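Local atomic coordinates of MlnE (Bacillus amyloliquefaciens subsp. plantarum, PDB entry 5D2E), a protein that carries an N-terminal, NADP-binding B-type ketoreductase of the macrolactin assembly line, which probably reduces beta-keto groups of the growing polyketide chain. Residues V72-L77 against A82-V87; K150-L155 against E375-V380; E172-Y177 against D227-E232; W390-A395 against T432-M437. All coordinates share one frame; numbering follows the deposited sequence.

Interaction 1: V72-L77 against A82-V87; sequences VMKRQL and APFIYV
The last turn of helix 70-76 lies over the beginning of strand 84-89, with K74 and F84 holding the closest CA pair at 8.0 Å. F84 carries nearly everything: its CG stands anti to the backbone N (chi1 177°), which sends the phenyl ring off the strand toward the helix, against M73, K74 and L77. Each of the three takes a different part of the ring. M73 lays its CB against the far end, 3.6 Å from F84 CZ, and the two side chains cross at about a right angle. L77, the first residue to leave the helical conformation, drives its CD1 methyl to 3.4 Å from F84 CD1, a tight approach for two carbons. Helix and strand belong to the beta-alpha-beta unit 60-64, 70-76, 84-89 of the N-terminal half, whose sequence family is of the NADP-Rossmann clan, and the short turn after L77 brings the chain straight back under its own helix. K74 is the exposed member of the group. Bends at chi2 and chi3 fold its aliphatic part back toward the ring, CD 3.8 Å from F84 CD2. M73 also touches F62 of the neighbouring strand 60-64, while F84 reaches I60 there.

Interaction 2: K150-L155 against E375-V380; sequences KSLYSL and ESIEEV
Apolar contact between L152, Y153 and I377 makes up most of this meeting of two helices, which run roughly antiparallel, 145° between their directions, with their axes 11.7 Å apart at the closest. The CG2 methyl of I377 is the shared element. It stands anti to the backbone N of its own residue, CG1 taking the place beside that N (chi1 -62°), and this branch lies 3.6 Å from Y153 CE1 and 3.8 Å from L152 CD2. On the first helix the two side chains also lean on each other: L152 CD2 sits 4.3 Å above the plane of the Y153 ring, over its centre. Helix 141-164 comes from the N-terminal half and helix 374-381 from the KR domain, so the contact joins the two Rossmann-like parts of the chain across 220 residues. L152 and I377 both touch helix 419-437 as well, the helix that carries the NADP-binding Y421.

The polar ends are directed otherwise. Y153 reaches across with its hydroxyl, and OH lies only 3.1 Å from E378 CG, so the phenol meets the aliphatic stem of the glutamate; ring and carboxylate planes stand 83° apart. The carboxylate itself turns to K374, whose ammonium group forms a salt bridge with E378 OE2 and a cation-pi contact with the Y153 ring.

Interaction 3: E172-Y177 against D227-E232; sequences EILYLY and DVISFE
L174 spreads its two methyl groups over the stem of E232, CD2 lying 3.7 Å from E232 CB and CD1 3.8 Å from E232 CG. The leucine projects from the strand with CG anti to the backbone N (chi1 175°) and crosses the glutamate side chain at about a right angle. In E232, chi1 (-75°) sets CG against both methyls, and the bend at chi2 folds CD back to 3.9 Å from L174 CD1. One turn earlier on the helix, I229 occupies the neighbouring place: its CD1 is 3.8 Å from L176 CD1, while its CG1 lies 4.1 Å from L174 CD2. Here helix 222-233 rests on strand 171-180 of the parallel sheet of the N-terminal Rossmann-like half, their directions 148° apart, as expected of a helix that runs back across the strands. L174 and L176, two residues apart, point from the same face of the strand and receive the helix; next to them I129 of strand 127-133 touches both L176 and I229. The glutamate is buried, but its acid end has partners: E232 OE2 is hydrogen-bonded to the hydroxyl of Y245 of strand 242-245. On the side of the helix turned from L174 and L176, S230 bonds through OG to the backbone of K52.

Interaction 4: W390-A395 against T432-M437; sequences WLDKAA and TQYRSM
D392 and R435 form a buried salt bridge between helix 386-394 and helix 419-437 of the KR domain. R435 NE donates to D392 OD1 over 2.8 Å, with an N-H...O angle of 157°. The oxygen is approached on its anti side, 26° out of the carboxylate plane, and the two flat groups stand nearly perpendicular, 86° apart. That arrangement puts one oxygen against one N-H instead of a paired, side-by-side bridge. A bend at chi3 turns the guanidinium so that its NE edge faces the acid.

Water makes a second bridge. Water 1 donates to the backbone oxygen D392 O at 2.8 Å and accepts from R435 NH2 at 2.9 Å, tying the arginine to the C-terminal end of helix 386-394, next to A395.

The remaining contact is weak: D392 OD2 meets the C-H edge of the Y434 ring, near its plane, 3.7 Å from Y434 CE1, with the carboxylate turned nearly perpendicular to the ring.

Around the pair, D392 OD1 also takes a salt bridge from R440, R435 NH1 bonds to T444, and F403 makes a cation-pi contact with R435. With two arginines at one carboxylate oxygen, the negative charge of D392 is probably well stabilised despite its burial, and R435 is fixed in orientation through NE, NH1 and NH2.

Interactions 1 and 3 are neighbours in the N-terminal Rossmann-like half, their centres about 13 Å apart: helices 70-76 and 222-233 pack side by side on the same sheet, joined by a probable hydrogen bond from Q76 NE2 to S230 OG at 2.9 Å and by M73 against I229. Interaction 2, its centre about 22 Å from that of interaction 3, joins the two halves; its helix 141-164 leads directly into strand 171-180, and interaction 3 is nested inside the long loop it closes. Interaction 4 lies wholly in the KR domain, its centre about 22 Å from that of interaction 2, on the next helix after 374-381. The series thus runs from the N-terminal half to the NADP-binding half, about 40 Å between the centres of interactions 1 and 4.

Interaction 1: V72-L77 against A82-V87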
loop_
_atom_site.group_PDB
_atom_site.type_symbol
_atom_site.label_atom_id
_atom_site.label_comp_id
_atom_site.label_asym_id
_atom_site.label_seq_id
_atom_site.Cartn_x
_atom_site.Cartn_y
_atom_site.Cartn_z
ATOM N N VAL A 72 -12.459 25.678 15.923
ATOM C CA VAL A 72 -13.153 24.585 16.515
ATOM C C VAL A 72 -12.261 23.897 17.504
ATOM O O VAL A 72 -12.724 23.347 18.498
ATOM C CB VAL A 72 -13.743 23.565 15.460
ATOM C CG1 VAL A 72 -12.626 22.709 14.843
ATOM C CG2 VAL A 72 -14.690 22.632 16.148
ATOM N N MET A 73 -10.963 23.834 17.204
ATOM C CA MET A 73 -10.078 23.118 18.100
ATOM C C MET A 73 -9.825 23.977 19.342
ATOM O O MET A 73 -9.746 23.456 20.448
ATOM C CB MET A 73 -8.736 22.777 17.423
ATOM C CG MET A 73 -8.757 21.674 16.367
ATOM S SD MET A 73 -9.461 20.178 16.993
ATOM C CE MET A 73 -8.333 19.660 18.235
ATOM N N LYS A 74 -9.680 25.294 19.183
ATOM C CA LYS A 74 -9.602 26.164 20.423
ATOM C C LYS A 74 -10.831 25.990 21.353
ATOM O O LYS A 74 -10.695 25.781 22.603
ATOM C CB LYS A 74 -9.499 27.646 20.028
ATOM C CG LYS A 74 -8.251 27.988 19.279
ATOM C CD LYS A 74 -6.962 27.685 20.089
ATOM C CE LYS A 74 -6.816 28.593 21.324
ATOM N NZ LYS A 74 -5.611 28.199 22.081
ATOM N N ARG A 75 -12.008 25.952 20.724
ATOM C CA ARG A 75 -13.236 25.693 21.498
ATOM C C ARG A 75 -13.241 24.340 22.136
ATOM O O ARG A 75 -13.553 24.174 23.322
ATOM C CB ARG A 75 -14.477 25.913 20.677
ATOM C CG ARG A 75 -15.728 25.812 21.551
ATOM C CD ARG A 75 -17.002 26.310 20.863
ATOM N NE ARG A 75 -16.720 27.182 19.710
ATOM C CZ ARG A 75 -16.819 26.804 18.437
ATOM N NH1 ARG A 75 -17.218 25.569 18.143
ATOM N NH2 ARG A 75 -16.532 27.664 17.456
ATOM N N GLN A 76 -12.769 23.346 21.399
ATOM C CA GLN A 76 -12.749 22.004 21.944
ATOM C C GLN A 76 -11.840 21.881 23.183
ATOM O O GLN A 76 -12.105 21.114 24.120
ATOM C CB GLN A 76 -12.278 21.036 20.824
ATOM C CG GLN A 76 -12.402 19.587 21.240
ATOM C CD GLN A 76 -13.778 19.014 20.981
ATOM O OE1 GLN A 76 -14.712 19.758 20.739
ATOM N NE2 GLN A 76 -13.884 17.670 20.939
ATOM N N LEU A 77 -10.753 22.646 23.172
ATOM C CA LEU A 77 -9.717 22.558 24.204
ATOM C C LEU A 77 -9.884 23.625 25.290
ATOM O O LEU A 77 -8.963 23.803 26.135
ATOM C CB LEU A 77 -8.348 22.726 23.537
ATOM C CG LEU A 77 -7.974 21.597 22.598
ATOM C CD1 LEU A 77 -6.766 22.009 21.788
ATOM C CD2 LEU A 77 -7.746 20.332 23.394
ATOM N N ALA A 82 -2.429 23.351 28.592
ATOM C CA ALA A 82 -1.129 23.114 27.958
ATOM C C ALA A 82 -1.203 23.766 26.592
ATOM O O ALA A 82 -2.299 23.920 26.024
ATOM C CB ALA A 82 -0.868 21.624 27.804
ATOM N N PRO A 83 -0.070 24.109 26.018
ATOM C CA PRO A 83 -0.148 24.841 24.754
ATOM C C PRO A 83 -0.784 24.071 23.592
ATOM O O PRO A 83 -0.580 22.871 23.476
ATOM C CB PRO A 83 1.292 25.125 24.407
ATOM C CG PRO A 83 2.078 24.926 25.664
ATOM C CD PRO A 83 1.284 24.101 26.607
ATOM N N PHE A 84 -1.452 24.808 22.706
ATOM C CA PHE A 84 -1.900 24.286 21.418
ATOM C C PHE A 84 -1.149 24.992 20.315
ATOM O O PHE A 84 -1.165 26.230 20.198
ATOM C CB PHE A 84 -3.412 24.457 21.330
ATOM C CG PHE A 84 -4.015 24.022 20.034
ATOM C CD1 PHE A 84 -4.109 22.681 19.714
ATOM C CD2 PHE A 84 -4.484 24.957 19.123
ATOM C CE1 PHE A 84 -4.675 22.294 18.524
ATOM C CE2 PHE A 84 -5.087 24.555 17.952
ATOM C CZ PHE A 84 -5.173 23.231 17.650
ATOM N N ILE A 85 -0.365 24.228 19.547
ATOM C CA ILE A 85 0.442 24.796 18.475
ATOM C C ILE A 85 -0.218 24.482 17.133
ATOM O O ILE A 85 -0.486 23.299 16.817
ATOM C CB ILE A 85 1.860 24.193 18.510
ATOM C CG1 ILE A 85 2.462 24.308 19.935
ATOM C CG2 ILE A 85 2.726 24.842 17.454
ATOM C CD1 ILE A 85 2.643 25.734 20.489
ATOM N N TYR A 86 -0.462 25.484 16.333
ATOM C CA TYR A 86 -1.217 25.300 15.074
ATOM C C TYR A 86 -0.439 25.819 13.916
ATOM O O TYR A 86 -0.076 26.999 13.814
ATOM C CB TYR A 86 -2.584 25.945 15.175
ATOM C CG TYR A 86 -3.549 25.632 14.089
ATOM C CD1 TYR A 86 -3.586 26.384 12.944
ATOM C CD2 TYR A 86 -4.503 24.632 14.231
ATOM C CE1 TYR A 86 -4.523 26.105 11.949
ATOM C CE2 TYR A 86 -5.449 24.373 13.256
ATOM C CZ TYR A 86 -5.434 25.079 12.101
ATOM O OH TYR A 86 -6.379 24.882 11.089
ATOM N N VAL A 87 -0.076 24.906 13.037
ATOM C CA VAL A 87 0.797 25.193 11.933
ATOM C C VAL A 87 0.089 25.044 10.605
ATOM O O VAL A 87 -0.466 23.986 10.297
ATOM C CB VAL A 87 1.991 24.216 11.942
ATOM C CG1 VAL A 87 3.046 24.635 10.897
ATOM C CG2 VAL A 87 2.568 24.088 13.344
#

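Interaction 2: K150-L155 against E375-V380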
loop_
_atom_site.group_PDB
_atom_site.type_symbol
_atom_site.label_atom_id
_atom_site.label_comp_id
_atom_site.label_asym_id
_atom_site.label_seq_id
_atom_site.Cartn_x
_atom_site.Cartn_y
_atom_site.Cartn_z
ATOM N N LYS A 150 1.280 15.967 0.459
ATOM C CA LYS A 150 0.441 16.180 1.617
ATOM C C LYS A 150 0.467 15.047 2.596
ATOM O O LYS A 150 0.017 15.217 3.721
ATOM C CB LYS A 150 -0.987 16.432 1.160
ATOM C CG LYS A 150 -1.218 17.822 0.472
ATOM C CD LYS A 150 -2.633 17.821 -0.137
ATOM C CE LYS A 150 -3.332 19.139 -0.407
ATOM N NZ LYS A 150 -2.547 19.966 -1.335
ATOM N N SER A 151 1.004 13.887 2.220
ATOM C CA SER A 151 0.825 12.715 3.036
ATOM C C SER A 151 2.198 12.073 3.287
ATOM O O SER A 151 2.902 12.456 4.207
ATOM C CB SER A 151 -0.178 11.730 2.415
ATOM O OG SER A 151 0.137 11.363 1.050
ATOM N N LEU A 152 2.610 11.159 2.424
ATOM C CA LEU A 152 3.891 10.442 2.567
ATOM C C LEU A 152 5.086 11.337 2.751
ATOM O O LEU A 152 5.848 11.178 3.730
ATOM C CB LEU A 152 4.112 9.534 1.332
ATOM C CG LEU A 152 5.496 8.837 1.226
ATOM C CD1 LEU A 152 5.619 7.816 2.347
ATOM C CD2 LEU A 152 5.653 8.268 -0.185
ATOM N N TYR A 153 5.263 12.318 1.876
ATOM C CA TYR A 153 6.452 13.111 1.983
ATOM C C TYR A 153 6.458 14.074 3.188
ATOM O O TYR A 153 7.474 14.220 3.855
ATOM C CB TYR A 153 6.809 13.806 0.684
ATOM C CG TYR A 153 7.262 12.832 -0.414
ATOM C CD1 TYR A 153 8.429 12.110 -0.288
ATOM C CD2 TYR A 153 6.536 12.660 -1.565
ATOM C CE1 TYR A 153 8.844 11.202 -1.291
ATOM C CE2 TYR A 153 6.931 11.758 -2.565
ATOM C CZ TYR A 153 8.082 11.055 -2.435
ATOM O OH TYR A 153 8.424 10.190 -3.430
ATOM N N SER A 154 5.322 14.666 3.487
ATOM C CA SER A 154 5.231 15.565 4.613
ATOM C C SER A 154 5.525 14.757 5.882
ATOM O O SER A 154 6.249 15.181 6.785
ATOM C CB SER A 154 3.794 16.145 4.719
ATOM O OG SER A 154 3.732 16.822 6.000
ATOM N N LEU A 155 4.963 13.575 5.967
ATOM C CA LEU A 155 5.202 12.719 7.138
ATOM C C LEU A 155 6.643 12.255 7.235
ATOM O O LEU A 155 7.169 12.167 8.325
ATOM C CB LEU A 155 4.246 11.512 7.149
ATOM C CG LEU A 155 2.780 11.763 7.577
ATOM C CD1 LEU A 155 1.978 10.545 7.216
ATOM C CD2 LEU A 155 2.588 12.163 9.055
ATOM N N GLU A 375 14.870 11.006 -2.345
ATOM C CA GLU A 375 15.145 10.358 -3.604
ATOM C C GLU A 375 15.004 8.854 -3.590
ATOM O O GLU A 375 14.556 8.276 -4.562
ATOM C CB GLU A 375 16.550 10.726 -4.100
ATOM C CG GLU A 375 16.567 12.187 -4.592
ATOM C CD GLU A 375 16.711 13.229 -3.475
ATOM O OE1 GLU A 375 17.096 12.884 -2.314
ATOM O OE2 GLU A 375 16.398 14.401 -3.762
ATOM N N SER A 376 15.421 8.226 -2.511
ATOM C CA SER A 376 15.279 6.821 -2.345
ATOM C C SER A 376 13.813 6.394 -2.275
ATOM O O SER A 376 13.412 5.396 -2.880
ATOM C CB SER A 376 15.992 6.438 -1.065
ATOM O OG SER A 376 15.877 5.068 -0.887
ATOM N N ILE A 377 13.029 7.143 -1.510
ATOM C CA ILE A 377 11.556 6.933 -1.441
ATOM C C ILE A 377 10.960 7.056 -2.855
ATOM O O ILE A 377 10.232 6.131 -3.278
ATOM C CB ILE A 377 10.895 7.922 -0.488
ATOM C CG1 ILE A 377 11.448 7.692 0.916
ATOM C CG2 ILE A 377 9.393 7.744 -0.540
ATOM C CD1 ILE A 377 11.033 8.742 1.924
ATOM N N GLU A 378 11.289 8.123 -3.588
ATOM C CA GLU A 378 10.777 8.318 -4.966
ATOM C C GLU A 378 11.050 7.122 -5.851
ATOM O O GLU A 378 10.180 6.709 -6.621
ATOM C CB GLU A 378 11.349 9.544 -5.675
ATOM C CG GLU A 378 11.026 10.856 -4.995
ATOM C CD GLU A 378 11.835 12.082 -5.474
ATOM O OE1 GLU A 378 12.967 11.977 -5.994
ATOM O OE2 GLU A 378 11.286 13.186 -5.315
ATOM N N GLU A 379 12.268 6.581 -5.738
ATOM C CA GLU A 379 12.631 5.380 -6.481
ATOM C C GLU A 379 11.849 4.172 -6.124
ATOM O O GLU A 379 11.424 3.439 -7.002
ATOM C CB GLU A 379 14.125 5.039 -6.289
ATOM C CG GLU A 379 15.002 6.035 -7.005
ATOM C CD GLU A 379 16.461 5.635 -6.784
ATOM O OE1 GLU A 379 16.833 4.532 -7.248
ATOM O OE2 GLU A 379 17.138 6.338 -6.056
ATOM N N VAL A 380 11.688 3.904 -4.846
ATOM C CA VAL A 380 10.958 2.705 -4.417
ATOM C C VAL A 380 9.488 2.770 -4.798
ATOM O O VAL A 380 8.905 1.747 -5.166
ATOM C CB VAL A 380 11.135 2.494 -2.923
ATOM C CG1 VAL A 380 10.140 1.514 -2.354
ATOM C CG2 VAL A 380 12.563 2.093 -2.621
#

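Interaction 3: E172-Y177 against D227-E232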
loop_
_atom_site.group_PDB
_atom_site.type_symbol
_atom_site.label_atom_id
_atom_site.label_comp_id
_atom_site.label_asym_id
_atom_site.label_seq_id
_atom_site.Cartn_x
_atom_site.Cartn_y
_atom_site.Cartn_z
ATOM N N GLU A 172 2.348 10.706 20.297
ATOM C CA GLU A 172 1.205 10.013 19.710
ATOM C C GLU A 172 0.815 10.810 18.503
ATOM O O GLU A 172 0.419 11.980 18.634
ATOM C CB GLU A 172 0.020 9.931 20.679
ATOM C CG GLU A 172 0.371 9.939 22.188
ATOM C CD GLU A 172 1.132 8.725 22.701
ATOM O OE1 GLU A 172 0.928 7.629 22.158
ATOM O OE2 GLU A 172 1.929 8.865 23.666
ATOM N N ILE A 173 0.905 10.193 17.340
ATOM C CA ILE A 173 0.710 10.888 16.066
ATOM C C ILE A 173 -0.617 10.406 15.453
ATOM O O ILE A 173 -0.793 9.199 15.292
ATOM C CB ILE A 173 1.820 10.596 15.087
ATOM C CG1 ILE A 173 3.187 11.080 15.627
ATOM C CG2 ILE A 173 1.480 11.246 13.737
ATOM C CD1 ILE A 173 4.006 9.991 16.318
ATOM N N LEU A 174 -1.524 11.319 15.131
ATOM C CA LEU A 174 -2.785 10.991 14.539
ATOM C C LEU A 174 -2.797 11.630 13.209
ATOM O O LEU A 174 -2.767 12.861 13.093
ATOM C CB LEU A 174 -3.992 11.437 15.417
ATOM C CG LEU A 174 -5.377 11.216 14.781
ATOM C CD1 LEU A 174 -5.692 9.737 14.501
ATOM C CD2 LEU A 174 -6.442 11.816 15.704
ATOM N N TYR A 175 -2.807 10.789 12.170
ATOM C CA TYR A 175 -2.857 11.170 10.800
ATOM C C TYR A 175 -4.301 11.054 10.333
ATOM O O TYR A 175 -4.901 10.019 10.480
ATOM C CB TYR A 175 -1.944 10.264 9.998
ATOM C CG TYR A 175 -2.219 10.244 8.537
ATOM C CD1 TYR A 175 -1.869 11.296 7.701
ATOM C CD2 TYR A 175 -2.899 9.157 7.971
ATOM C CE1 TYR A 175 -2.212 11.262 6.343
ATOM C CE2 TYR A 175 -3.226 9.131 6.622
ATOM C CZ TYR A 175 -2.882 10.163 5.823
ATOM O OH TYR A 175 -3.209 10.012 4.472
ATOM N N LEU A 176 -4.829 12.145 9.746
ATOM C CA LEU A 176 -6.185 12.259 9.240
ATOM C C LEU A 176 -6.212 12.577 7.771
ATOM O O LEU A 176 -5.411 13.337 7.284
ATOM C CB LEU A 176 -6.958 13.394 9.942
ATOM C CG LEU A 176 -6.826 13.468 11.455
ATOM C CD1 LEU A 176 -7.466 14.700 12.089
ATOM C CD2 LEU A 176 -7.418 12.217 12.023
ATOM N N TYR A 177 -7.170 11.970 7.078
ATOM C CA TYR A 177 -7.457 12.302 5.715
ATOM C C TYR A 177 -8.965 12.234 5.468
ATOM O O TYR A 177 -9.672 11.493 6.138
ATOM C CB TYR A 177 -6.771 11.397 4.711
ATOM C CG TYR A 177 -7.162 9.962 4.678
ATOM C CD1 TYR A 177 -6.607 9.054 5.581
ATOM C CD2 TYR A 177 -8.101 9.483 3.736
ATOM C CE1 TYR A 177 -6.932 7.711 5.536
ATOM C CE2 TYR A 177 -8.420 8.136 3.682
ATOM C CZ TYR A 177 -7.847 7.266 4.598
ATOM O OH TYR A 177 -8.169 5.944 4.583
ATOM N N ASP A 227 -14.443 15.981 17.212
ATOM C CA ASP A 227 -14.867 14.872 18.048
ATOM C C ASP A 227 -14.138 13.566 17.783
ATOM O O ASP A 227 -13.923 12.777 18.680
ATOM C CB ASP A 227 -16.388 14.690 17.953
ATOM C CG ASP A 227 -17.160 15.873 18.648
ATOM O OD1 ASP A 227 -16.687 16.430 19.676
ATOM O OD2 ASP A 227 -18.169 16.252 18.074
ATOM N N VAL A 228 -13.815 13.322 16.534
ATOM C CA VAL A 228 -12.987 12.130 16.188
ATOM C C VAL A 228 -11.606 12.216 16.790
ATOM O O VAL A 228 -11.116 11.250 17.376
ATOM C CB VAL A 228 -12.884 11.944 14.672
ATOM C CG1 VAL A 228 -11.810 10.913 14.331
ATOM C CG2 VAL A 228 -14.216 11.517 14.137
ATOM N N ILE A 229 -11.004 13.412 16.738
ATOM C CA ILE A 229 -9.683 13.602 17.392
ATOM C C ILE A 229 -9.752 13.298 18.889
ATOM O O ILE A 229 -8.924 12.541 19.434
ATOM C CB ILE A 229 -9.139 15.018 17.105
ATOM C CG1 ILE A 229 -8.851 15.155 15.604
ATOM C CG2 ILE A 229 -7.924 15.330 17.895
ATOM C CD1 ILE A 229 -8.631 16.582 15.128
ATOM N N SER A 230 -10.749 13.876 19.565
ATOM C CA SER A 230 -10.887 13.582 20.986
ATOM C C SER A 230 -11.128 12.110 21.300
ATOM O O SER A 230 -10.702 11.599 22.333
ATOM C CB SER A 230 -12.006 14.447 21.585
ATOM O OG SER A 230 -11.644 15.857 21.558
ATOM N N PHE A 231 -11.901 11.448 20.443
ATOM C CA PHE A 231 -12.186 10.063 20.605
ATOM C C PHE A 231 -10.886 9.272 20.481
ATOM O O PHE A 231 -10.608 8.354 21.265
ATOM C CB PHE A 231 -13.220 9.633 19.554
ATOM C CG PHE A 231 -13.630 8.182 19.662
ATOM C CD1 PHE A 231 -14.674 7.803 20.545
ATOM C CD2 PHE A 231 -13.027 7.205 18.865
ATOM C CE1 PHE A 231 -15.071 6.471 20.630
ATOM C CE2 PHE A 231 -13.404 5.860 18.984
ATOM C CZ PHE A 231 -14.422 5.499 19.878
ATOM N N GLU A 232 -10.083 9.619 19.484
ATOM C CA GLU A 232 -8.786 8.937 19.293
ATOM C C GLU A 232 -7.898 9.146 20.528
ATOM O O GLU A 232 -7.226 8.206 21.029
ATOM C CB GLU A 232 -8.086 9.463 18.015
ATOM C CG GLU A 232 -8.701 8.928 16.733
ATOM C CD GLU A 232 -8.218 7.522 16.410
ATOM O OE1 GLU A 232 -7.226 7.107 17.046
ATOM O OE2 GLU A 232 -8.801 6.874 15.528
#

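Interaction 4: W390-A395 against T432-M437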
loop_
_atom_site.group_PDB
_atom_site.type_symbol
_atom_site.label_atom_id
_atom_site.label_comp_id
_atom_site.label_asym_id
_atom_site.label_seq_id
_atom_site.Cartn_x
_atom_site.Cartn_y
_atom_site.Cartn_z
ATOM N N TRP A 390 -0.469 4.225 -14.204
ATOM C CA TRP A 390 -0.260 4.385 -15.632
ATOM C C TRP A 390 -0.675 3.180 -16.429
ATOM O O TRP A 390 -1.204 3.316 -17.579
ATOM C CB TRP A 390 1.177 4.741 -15.928
ATOM C CG TRP A 390 1.714 5.977 -15.278
ATOM C CD1 TRP A 390 3.016 6.183 -14.982
ATOM C CD2 TRP A 390 1.026 7.180 -14.917
ATOM N NE1 TRP A 390 3.196 7.402 -14.392
ATOM C CE2 TRP A 390 2.003 8.071 -14.392
ATOM C CE3 TRP A 390 -0.298 7.626 -15.013
ATOM C CZ2 TRP A 390 1.692 9.374 -13.915
ATOM C CZ3 TRP A 390 -0.599 8.955 -14.563
ATOM C CH2 TRP A 390 0.390 9.789 -14.001
ATOM N N LEU A 391 -0.504 1.988 -15.839
ATOM C CA LEU A 391 -0.904 0.746 -16.511
ATOM C C LEU A 391 -2.424 0.677 -16.611
ATOM O O LEU A 391 -2.972 0.346 -17.633
ATOM C CB LEU A 391 -0.408 -0.454 -15.748
ATOM C CG LEU A 391 1.072 -0.786 -15.840
ATOM C CD1 LEU A 391 1.575 -1.664 -14.714
ATOM C CD2 LEU A 391 1.287 -1.500 -17.188
ATOM N N ASP A 392 -3.113 1.006 -15.539
ATOM C CA ASP A 392 -4.564 1.060 -15.586
ATOM C C ASP A 392 -5.033 2.107 -16.619
ATOM O O ASP A 392 -5.967 1.849 -17.375
ATOM C CB ASP A 392 -5.132 1.440 -14.247
ATOM C CG ASP A 392 -6.633 1.785 -14.313
ATOM O OD1 ASP A 392 -7.417 0.831 -14.371
ATOM O OD2 ASP A 392 -6.969 2.972 -14.297
ATOM N N LYS A 393 -4.406 3.270 -16.601
ATOM C CA LYS A 393 -4.783 4.392 -17.431
ATOM C C LYS A 393 -4.565 4.064 -18.910
ATOM O O LYS A 393 -5.489 4.155 -19.687
ATOM C CB LYS A 393 -3.997 5.622 -17.065
ATOM C CG LYS A 393 -4.546 6.910 -17.685
ATOM C CD LYS A 393 -3.729 8.072 -17.108
ATOM C CE LYS A 393 -4.294 9.447 -17.460
ATOM N NZ LYS A 393 -3.534 10.536 -16.849
ATOM N N ALA A 394 -3.369 3.601 -19.262
ATOM C CA ALA A 394 -3.098 3.220 -20.663
ATOM C C ALA A 394 -3.972 2.082 -21.156
ATOM O O ALA A 394 -4.221 1.992 -22.335
ATOM C CB ALA A 394 -1.651 2.823 -20.817
ATOM N N ALA A 395 -4.382 1.175 -20.264
ATOM C CA ALA A 395 -5.122 -0.010 -20.671
ATOM C C ALA A 395 -6.622 0.113 -20.430
ATOM O O ALA A 395 -7.340 -0.898 -20.474
ATOM C CB ALA A 395 -4.601 -1.224 -19.940
ATOM N N THR A 432 -7.225 -1.062 -5.990
ATOM C CA THR A 432 -8.211 -2.000 -6.425
ATOM C C THR A 432 -9.613 -1.332 -6.366
ATOM O O THR A 432 -10.482 -1.624 -7.222
ATOM C CB THR A 432 -8.306 -3.249 -5.536
ATOM O OG1 THR A 432 -8.565 -2.837 -4.215
ATOM C CG2 THR A 432 -7.022 -4.115 -5.575
ATOM N N GLN A 433 -9.850 -0.482 -5.380
ATOM C CA GLN A 433 -11.167 0.161 -5.236
ATOM C C GLN A 433 -11.404 1.203 -6.313
ATOM O O GLN A 433 -12.543 1.481 -6.625
ATOM C CB GLN A 433 -11.247 0.868 -3.904
ATOM C CG GLN A 433 -11.289 -0.101 -2.738
ATOM C CD GLN A 433 -11.565 0.681 -1.428
ATOM O OE1 GLN A 433 -12.524 1.505 -1.342
ATOM N NE2 GLN A 433 -10.692 0.480 -0.426
ATOM N N TYR A 434 -10.347 1.813 -6.847
ATOM C CA TYR A 434 -10.475 2.742 -7.920
ATOM C C TYR A 434 -10.934 2.021 -9.167
ATOM O O TYR A 434 -11.811 2.476 -9.916
ATOM C CB TYR A 434 -9.154 3.493 -8.150
ATOM C CG TYR A 434 -9.142 4.475 -9.317
ATOM C CD1 TYR A 434 -8.800 4.060 -10.620
ATOM C CD2 TYR A 434 -9.473 5.816 -9.122
ATOM C CE1 TYR A 434 -8.760 4.959 -11.680
ATOM C CE2 TYR A 434 -9.473 6.718 -10.192
ATOM C CZ TYR A 434 -9.125 6.286 -11.466
ATOM O OH TYR A 434 -9.080 7.202 -12.504
ATOM N N ARG A 435 -10.324 0.878 -9.437
ATOM C CA ARG A 435 -10.701 0.135 -10.646
ATOM C C ARG A 435 -12.173 -0.298 -10.586
ATOM O O ARG A 435 -12.867 -0.286 -11.589
ATOM C CB ARG A 435 -9.776 -1.087 -10.847
ATOM C CG ARG A 435 -8.349 -0.649 -11.099
ATOM C CD ARG A 435 -7.547 -1.769 -11.738
ATOM N NE ARG A 435 -7.660 -1.699 -13.202
ATOM C CZ ARG A 435 -8.167 -2.634 -13.969
ATOM N NH1 ARG A 435 -8.704 -3.736 -13.457
ATOM N NH2 ARG A 435 -8.134 -2.450 -15.246
ATOM N N SER A 436 -12.606 -0.696 -9.398
ATOM C CA SER A 436 -13.965 -1.063 -9.119
ATOM C C SER A 436 -14.875 0.142 -9.349
ATOM O O SER A 436 -15.948 0.032 -9.957
ATOM C CB SER A 436 -14.007 -1.487 -7.640
ATOM O OG SER A 436 -15.240 -2.011 -7.411
ATOM N N MET A 437 -14.529 1.261 -8.718
ATOM C CA MET A 437 -15.326 2.481 -8.823
ATOM C C MET A 437 -15.529 2.861 -10.281
ATOM O O MET A 437 -16.613 3.294 -10.678
ATOM C CB MET A 437 -14.643 3.644 -8.093
ATOM C CG MET A 437 -15.275 5.034 -8.281
ATOM S SD MET A 437 -14.383 6.340 -7.379
ATOM C CE MET A 437 -13.004 6.641 -8.444
HETATM O O HOH W 1 -7.263 -0.661 -17.321
#